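Local atomic coordinates of 2-pyrone-4,6-dicarboxylic acid hydrolase, putative (Pseudomonas putida, PDB entry 2FFI), a protein that probably hydrolyses the lactone ring of 2-pyrone-4,6-dicarboxylate, and folds as a TIM barrel of the amidohydrolase family. Residues P128-I133 / R154-Y159; G160-I165 / R274-F279; Q217-L222 / E256-S261. One frame throughout, in Å; residues are numbered along the deposited sequence.

Contact 1: P128-I133 / R154-Y159; sequences PLLERI and RALQPY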
# COMPACT_ATOMS: atom_id res chain seq x y z
N PRO A 128 -22.23 -0.89 4.61
CA PRO A 128 -22.74 -0.24 3.40
C PRO A 128 -21.66 0.00 2.34
O PRO A 128 -21.93 -0.10 1.14
CB PRO A 128 -23.33 1.06 3.94
CG PRO A 128 -23.86 0.62 5.25
CD PRO A 128 -22.73 -0.19 5.81
N LEU A 129 -20.44 0.32 2.80
CA LEU A 129 -19.29 0.58 1.94
C LEU A 129 -18.54 -0.70 1.61
O LEU A 129 -18.12 -0.91 0.47
CB LEU A 129 -18.35 1.57 2.63
CG LEU A 129 -17.11 2.14 1.92
CD1 LEU A 129 -15.98 1.15 1.98
CD2 LEU A 129 -17.45 2.53 0.50
N LEU A 130 -18.37 -1.55 2.61
CA LEU A 130 -17.68 -2.82 2.42
C LEU A 130 -18.37 -3.67 1.35
O LEU A 130 -17.71 -4.42 0.63
CB LEU A 130 -17.61 -3.59 3.74
CG LEU A 130 -16.81 -2.86 4.82
CD1 LEU A 130 -16.97 -3.56 6.14
CD2 LEU A 130 -15.35 -2.79 4.40
N GLU A 131 -19.69 -3.56 1.25
CA GLU A 131 -20.41 -4.32 0.24
C GLU A 131 -20.18 -3.68 -1.13
O GLU A 131 -19.99 -4.37 -2.12
CB GLU A 131 -21.92 -4.36 0.52
CG GLU A 131 -22.33 -4.96 1.86
CD GLU A 131 -23.84 -5.10 2.00
OE1 GLU A 131 -24.56 -4.11 1.76
OE2 GLU A 131 -24.30 -6.20 2.37
N ARG A 132 -20.18 -2.34 -1.17
CA ARG A 132 -19.97 -1.63 -2.43
C ARG A 132 -18.64 -2.03 -3.07
O ARG A 132 -18.60 -2.31 -4.28
CB ARG A 132 -19.97 -0.11 -2.23
CG ARG A 132 -21.32 0.56 -1.92
CD ARG A 132 -22.28 0.47 -3.08
NE ARG A 132 -22.77 -0.89 -3.26
CZ ARG A 132 -23.60 -1.51 -2.42
NH1 ARG A 132 -23.99 -2.76 -2.65
NH2 ARG A 132 -24.04 -0.87 -1.34
N ILE A 133 -17.55 -2.06 -2.29
CA ILE A 133 -16.25 -2.42 -2.85
C ILE A 133 -16.15 -3.89 -3.19
O ILE A 133 -15.38 -4.27 -4.06
CB ILE A 133 -15.06 -2.07 -1.91
CG1 ILE A 133 -14.66 -3.30 -1.10
CG2 ILE A 133 -15.42 -0.92 -1.00
CD1 ILE A 133 -13.35 -3.14 -0.37
N ARG A 154 -9.80 -10.01 10.47
CA ARG A 154 -10.86 -10.96 10.81
C ARG A 154 -12.25 -10.35 10.73
O ARG A 154 -13.25 -11.06 10.65
CB ARG A 154 -10.63 -11.56 12.22
CG ARG A 154 -9.88 -12.89 12.21
CD ARG A 154 -9.94 -13.60 13.55
NE ARG A 154 -8.96 -13.09 14.52
CZ ARG A 154 -7.73 -13.59 14.68
NH1 ARG A 154 -6.92 -13.06 15.58
NH2 ARG A 154 -7.32 -14.63 13.95
N ALA A 155 -12.29 -9.02 10.74
CA ALA A 155 -13.56 -8.31 10.64
C ALA A 155 -13.96 -8.21 9.17
O ALA A 155 -15.13 -8.32 8.83
CB ALA A 155 -13.41 -6.92 11.24
N LEU A 156 -12.98 -8.01 8.29
CA LEU A 156 -13.23 -7.91 6.86
C LEU A 156 -13.23 -9.30 6.22
O LEU A 156 -13.56 -9.46 5.05
CB LEU A 156 -12.16 -7.06 6.18
CG LEU A 156 -12.02 -5.62 6.63
CD1 LEU A 156 -10.78 -5.02 6.03
CD2 LEU A 156 -13.25 -4.84 6.24
N GLN A 157 -12.82 -10.28 7.01
CA GLN A 157 -12.73 -11.67 6.59
C GLN A 157 -14.05 -12.19 5.99
O GLN A 157 -14.06 -12.73 4.88
CB GLN A 157 -12.32 -12.52 7.80
CG GLN A 157 -11.53 -13.78 7.51
CD GLN A 157 -10.06 -13.51 7.24
OE1 GLN A 157 -9.71 -12.80 6.29
NE2 GLN A 157 -9.20 -14.07 8.08
N PRO A 158 -15.18 -12.03 6.70
CA PRO A 158 -16.48 -12.50 6.22
C PRO A 158 -16.92 -11.95 4.87
O PRO A 158 -17.52 -12.67 4.07
CB PRO A 158 -17.43 -12.10 7.34
CG PRO A 158 -16.80 -10.84 7.84
CD PRO A 158 -15.35 -11.22 7.92
N TYR A 159 -16.63 -10.67 4.64
CA TYR A 159 -17.01 -10.00 3.40
C TYR A 159 -16.41 -10.63 2.15
O TYR A 159 -16.74 -10.23 1.03
CB TYR A 159 -16.62 -8.52 3.48
CG TYR A 159 -17.35 -7.77 4.57
CD1 TYR A 159 -18.61 -7.21 4.34
CD2 TYR A 159 -16.80 -7.64 5.84
CE1 TYR A 159 -19.29 -6.53 5.34
CE2 TYR A 159 -17.47 -6.96 6.86
CZ TYR A 159 -18.71 -6.41 6.60
OH TYR A 159 -19.35 -5.74 7.60
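The helical turn that offers Leu130 to Tyr159 and Leu156 is held by the backbone bond from Ile133 N to Leu129 O, 3.0 Å long; what passes between the two segments is apolar. The case illustrates how one leucine can serve two different partners mainly with its two methyl groups. CD1 of Leu130 sits over one face of the Tyr159 ring, 3.7 Å from the centroid and 27° off the normal, a CH-pi contact displaced toward the hydroxyl-bearing rim, where CZ lies 3.4 Å from CD1. Lower on the same side chain, CB of Leu130 comes to 3.7 Å from Tyr159 CE1. The two leucine side chains cross at about a right angle, with Leu130 CD2 3.5 Å from Leu156 CD2. Tyr159 has CG anti to its own carbonyl carbon (chi1 -63°), which brings the ring edge beside Ala155 O and its face to Leu130. Were Tyr159 an alanine, Leu130 CD1 would probably lose the ring face it lies against, and a gap would open beside it. Leu156 and Ile133 both rest on Val140, so helix 127-136 meets the end of helix 149-156 and the turn after it on the sheet's outer side, the helix-on-sheet layering of a TIM barrel.

Contact 2: G160-I165 / R274-F279; sequences GLDIVI and RALFGF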
# COMPACT_ATOMS: atom_id res chain seq x y z
N GLY A 160 -15.52 -11.60 2.37
CA GLY A 160 -14.88 -12.32 1.27
C GLY A 160 -14.16 -11.47 0.25
O GLY A 160 -14.40 -11.58 -0.96
N LEU A 161 -13.27 -10.61 0.72
CA LEU A 161 -12.54 -9.77 -0.20
C LEU A 161 -11.06 -9.76 0.12
O LEU A 161 -10.63 -10.19 1.19
CB LEU A 161 -13.13 -8.35 -0.20
CG LEU A 161 -13.68 -7.75 1.10
CD1 LEU A 161 -12.61 -7.80 2.17
CD2 LEU A 161 -14.14 -6.33 0.86
N ASP A 162 -10.27 -9.29 -0.85
CA ASP A 162 -8.84 -9.21 -0.70
C ASP A 162 -8.47 -8.18 0.35
O ASP A 162 -9.04 -7.08 0.40
CB ASP A 162 -8.19 -8.85 -2.04
CG ASP A 162 -8.36 -9.94 -3.09
OD1 ASP A 162 -8.41 -9.60 -4.30
OD2 ASP A 162 -8.44 -11.14 -2.71
N ILE A 163 -7.52 -8.54 1.20
CA ILE A 163 -7.06 -7.66 2.24
C ILE A 163 -5.55 -7.45 2.09
O ILE A 163 -4.77 -8.41 2.18
CB ILE A 163 -7.34 -8.25 3.63
CG1 ILE A 163 -8.84 -8.57 3.76
CG2 ILE A 163 -6.86 -7.29 4.71
CD1 ILE A 163 -9.19 -9.46 4.95
N VAL A 164 -5.16 -6.19 1.87
CA VAL A 164 -3.77 -5.79 1.72
C VAL A 164 -3.27 -5.07 2.97
O VAL A 164 -3.80 -4.02 3.32
CB VAL A 164 -3.60 -4.83 0.53
CG1 VAL A 164 -2.14 -4.41 0.43
CG2 VAL A 164 -4.05 -5.49 -0.76
N ILE A 165 -2.24 -5.63 3.61
CA ILE A 165 -1.64 -5.07 4.82
C ILE A 165 -0.40 -4.24 4.50
O ILE A 165 0.52 -4.72 3.85
CB ILE A 165 -1.27 -6.20 5.81
CG1 ILE A 165 -2.52 -6.97 6.20
CG2 ILE A 165 -0.69 -5.64 7.09
CD1 ILE A 165 -2.23 -8.17 7.02
N ARG A 274 1.34 -7.50 -10.10
CA ARG A 274 0.71 -7.61 -11.43
C ARG A 274 -0.63 -8.34 -11.41
O ARG A 274 -1.50 -8.08 -12.24
CB ARG A 274 1.66 -8.32 -12.40
CG ARG A 274 1.05 -8.63 -13.77
CD ARG A 274 2.12 -9.15 -14.70
NE ARG A 274 2.80 -10.30 -14.09
CZ ARG A 274 2.20 -11.43 -13.77
NH1 ARG A 274 2.88 -12.42 -13.22
NH2 ARG A 274 0.90 -11.57 -14.01
N ALA A 275 -0.80 -9.25 -10.47
CA ALA A 275 -2.04 -9.99 -10.36
C ALA A 275 -3.09 -9.14 -9.64
O ALA A 275 -4.13 -8.81 -10.21
CB ALA A 275 -1.82 -11.29 -9.62
N LEU A 276 -2.81 -8.77 -8.39
CA LEU A 276 -3.73 -7.96 -7.58
C LEU A 276 -4.25 -6.71 -8.27
O LEU A 276 -5.43 -6.36 -8.15
CB LEU A 276 -3.06 -7.56 -6.27
CG LEU A 276 -3.99 -7.06 -5.17
CD1 LEU A 276 -4.80 -8.25 -4.68
CD2 LEU A 276 -3.20 -6.44 -4.03
N PHE A 277 -3.38 -6.02 -9.00
CA PHE A 277 -3.80 -4.79 -9.67
C PHE A 277 -4.08 -5.01 -11.14
O PHE A 277 -4.29 -4.05 -11.88
CB PHE A 277 -2.74 -3.69 -9.52
CG PHE A 277 -2.49 -3.29 -8.11
CD1 PHE A 277 -1.56 -3.98 -7.34
CD2 PHE A 277 -3.23 -2.27 -7.52
CE1 PHE A 277 -1.38 -3.67 -6.01
CE2 PHE A 277 -3.05 -1.95 -6.18
CZ PHE A 277 -2.12 -2.65 -5.42
N GLY A 278 -4.09 -6.26 -11.57
CA GLY A 278 -4.37 -6.53 -12.97
C GLY A 278 -3.57 -5.69 -13.96
O GLY A 278 -4.12 -4.79 -14.60
N PHE A 279 -2.28 -5.98 -14.08
CA PHE A 279 -1.42 -5.28 -15.01
C PHE A 279 -1.21 -6.15 -16.23
O PHE A 279 -0.13 -6.19 -16.82
CB PHE A 279 -0.08 -4.95 -14.36
CG PHE A 279 -0.07 -3.64 -13.65
CD1 PHE A 279 -0.17 -2.45 -14.36
CD2 PHE A 279 0.03 -3.58 -12.27
CE1 PHE A 279 -0.17 -1.23 -13.71
CE2 PHE A 279 0.04 -2.35 -11.61
CZ PHE A 279 -0.06 -1.18 -12.33
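The CA atoms of Asp162 and Leu276 are the nearest pair across the contact, 8.7 Å apart, where strand 163-165 and the residues leading into it face the C-terminal end of helix 262-276. The setting is a TIM barrel: strand 163-165 runs between the parallel strands 139-142 and 194-199, and side chains alternate along the strand and the residue before it, Ile163 turning out to helix 149-156 while Asp162 and Val164 point the other way, toward Leu276. The principle at work is that a helix terminus can place a single apolar residue against the inward side of a strand. The helix ends in a Schellman motif, with Phe279 N bonded to Arg274 O and Gly278 N to Ala275 O, both at 2.9 Å; Gly278, with positive phi, is the C-prime residue. Leu276 stands in the last turn and has CG anti to the backbone N (chi1 -164°), which extends its fork toward the strand. One prong, CD1 of Leu276, comes to 3.9 Å from Asp162 OD1, a plain van der Waals approach, the two side chains running antiparallel as they pass. Trp195, on strand 194-199, is touched by Asp162, Val164 and Leu276 alike. The second prong goes to Val164, whose side chain lies at a slant to the leucine: CG2, the methyl beside the valine backbone N, is 3.5 Å from Leu276 CD2.

Contact 3: Q217-L222 / E256-S261; sequences QALCAL and EALGCS
Leu219 and Leu258 set their side chains at about a right angle, and the contact is built around that crossing. A single methyl group does the touching from the first segment: CD1 of Leu219 meets CD1 of Leu258 at 3.5 Å and SG of Cys260 also at 3.5 Å. Seen from the methyl, the two partners lie about 74° apart, and Leu258 CD1 and Cys260 SG are themselves 4.2 Å from each other, so three groups from three residues form a compact triangle. It is a small example of how one branched side chain can tie together a helix end and the turn that follows it. The second branch of Leu219, CD2, points away from this triangle.

On the other side, Leu258 and Cys260 are brought to the same point from positions before and after Gly259, the one helical, the other extended. Leu258 belongs to the last turn of helix 248-258; with chi1 near -65° it folds back beside its own backbone N, which directs CD1 at the leucine opposite. Gly259 then breaks the helical path with positive phi, and Cys260 carries its sulfur back to Leu219. Ser261 follows at the N-cap position of helix 262-276, while Cys260 O accepts a hydrogen bond from Arg265 NH1; the turn is thereby tied to the helix it introduces.

Leu219 itself is presented by a regular helical turn, as the bond from Ala221 N to Gln217 O, 3.0 Å, attests. Behind the contact, Leu219 and Leu222 both rest on Leu231 of strand 231-234, and Ala218 and Leu222 pack on Phe182 of helix 182-185, so helix 208-225 lies between strand 231-234, helix 182-185 and the turn joining helices 248-258 and 262-276.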
# COMPACT_ATOMS: atom_id res chain seq x y z
N GLN A 217 14.03 -10.81 8.67
CA GLN A 217 13.40 -11.93 9.36
C GLN A 217 11.91 -11.98 9.00
O GLN A 217 11.37 -13.04 8.69
CB GLN A 217 13.56 -11.76 10.87
CG GLN A 217 15.01 -11.68 11.33
CD GLN A 217 15.72 -13.01 11.21
OE1 GLN A 217 16.93 -13.10 11.43
NE2 GLN A 217 14.97 -14.06 10.87
N ALA A 218 11.27 -10.82 9.05
CA ALA A 218 9.85 -10.68 8.76
C ALA A 218 9.48 -11.25 7.39
O ALA A 218 8.49 -11.96 7.26
CB ALA A 218 9.43 -9.21 8.84
N LEU A 219 10.29 -10.93 6.39
CA LEU A 219 10.06 -11.41 5.03
C LEU A 219 10.06 -12.92 5.01
O LEU A 219 9.10 -13.55 4.57
CB LEU A 219 11.14 -10.90 4.08
CG LEU A 219 10.65 -10.32 2.75
CD1 LEU A 219 11.84 -9.94 1.90
CD2 LEU A 219 9.77 -11.32 2.03
N CYS A 220 11.14 -13.52 5.47
CA CYS A 220 11.22 -14.97 5.47
C CYS A 220 10.05 -15.61 6.19
O CYS A 220 9.53 -16.62 5.72
CB CYS A 220 12.54 -15.45 6.08
SG CYS A 220 14.02 -15.00 5.08
N ALA A 221 9.62 -15.05 7.31
CA ALA A 221 8.49 -15.64 8.06
C ALA A 221 7.17 -15.39 7.34
O ALA A 221 6.31 -16.27 7.25
CB ALA A 221 8.44 -15.06 9.48
N LEU A 222 7.01 -14.17 6.85
CA LEU A 222 5.82 -13.77 6.13
C LEU A 222 5.61 -14.68 4.91
O LEU A 222 4.58 -15.33 4.80
CB LEU A 222 5.94 -12.31 5.70
CG LEU A 222 4.92 -11.31 6.25
CD1 LEU A 222 4.68 -11.53 7.73
CD2 LEU A 222 5.41 -9.91 5.98
N GLU A 256 17.34 -4.32 -2.12
CA GLU A 256 18.48 -5.12 -2.54
C GLU A 256 19.15 -5.72 -1.31
O GLU A 256 19.67 -6.83 -1.36
CB GLU A 256 19.47 -4.23 -3.28
CG GLU A 256 18.83 -3.31 -4.30
CD GLU A 256 18.90 -3.85 -5.71
OE1 GLU A 256 18.20 -4.85 -6.01
OE2 GLU A 256 19.68 -3.28 -6.51
N ALA A 257 19.13 -4.99 -0.21
CA ALA A 257 19.76 -5.47 1.02
C ALA A 257 19.08 -6.68 1.64
O ALA A 257 19.75 -7.52 2.25
CB ALA A 257 19.83 -4.33 2.05
N LEU A 258 17.76 -6.78 1.52
CA LEU A 258 17.03 -7.91 2.09
C LEU A 258 17.67 -9.21 1.65
O LEU A 258 17.64 -10.20 2.38
CB LEU A 258 15.57 -7.88 1.63
CG LEU A 258 14.70 -6.72 2.10
CD1 LEU A 258 13.34 -6.79 1.44
CD2 LEU A 258 14.57 -6.76 3.61
N GLY A 259 18.26 -9.20 0.46
CA GLY A 259 18.92 -10.39 -0.05
C GLY A 259 17.93 -11.44 -0.50
O GLY A 259 18.02 -12.60 -0.08
N CYS A 260 16.99 -11.04 -1.34
CA CYS A 260 15.97 -11.94 -1.86
C CYS A 260 16.46 -12.65 -3.10
O CYS A 260 17.06 -12.02 -3.98
CB CYS A 260 14.70 -11.16 -2.21
SG CYS A 260 13.98 -10.27 -0.82
N SER A 261 16.21 -13.95 -3.18
CA SER A 261 16.62 -14.74 -4.34
C SER A 261 15.93 -14.18 -5.58
O SER A 261 14.90 -13.53 -5.49
CB SER A 261 16.24 -16.21 -4.15
OG SER A 261 14.84 -16.38 -4.10

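How the contacts relate
The three contacts sample one TIM barrel from different sides. Contacts 1 and 2 are neighbours, centres 14 Å apart, and touch: Leu161 CD2 lies 3.5 Å from Ile133 CD1, and helix 149-156 is followed, after the turn 157-162, by strand 163-165, whose outward side it covers. Contact 3 lies farther round the barrel, its centre about 21 Å from that of contact 2 and 31 Å from contact 1's. Along the chain, contact 1 closes before contact 2 opens, and contact 3 falls between contact 2's segments. Contacts 1 and 3 pack outer helices against a helix end and the turn that follows it, whereas contact 2 brings the last helix, 262-276, back to a central strand.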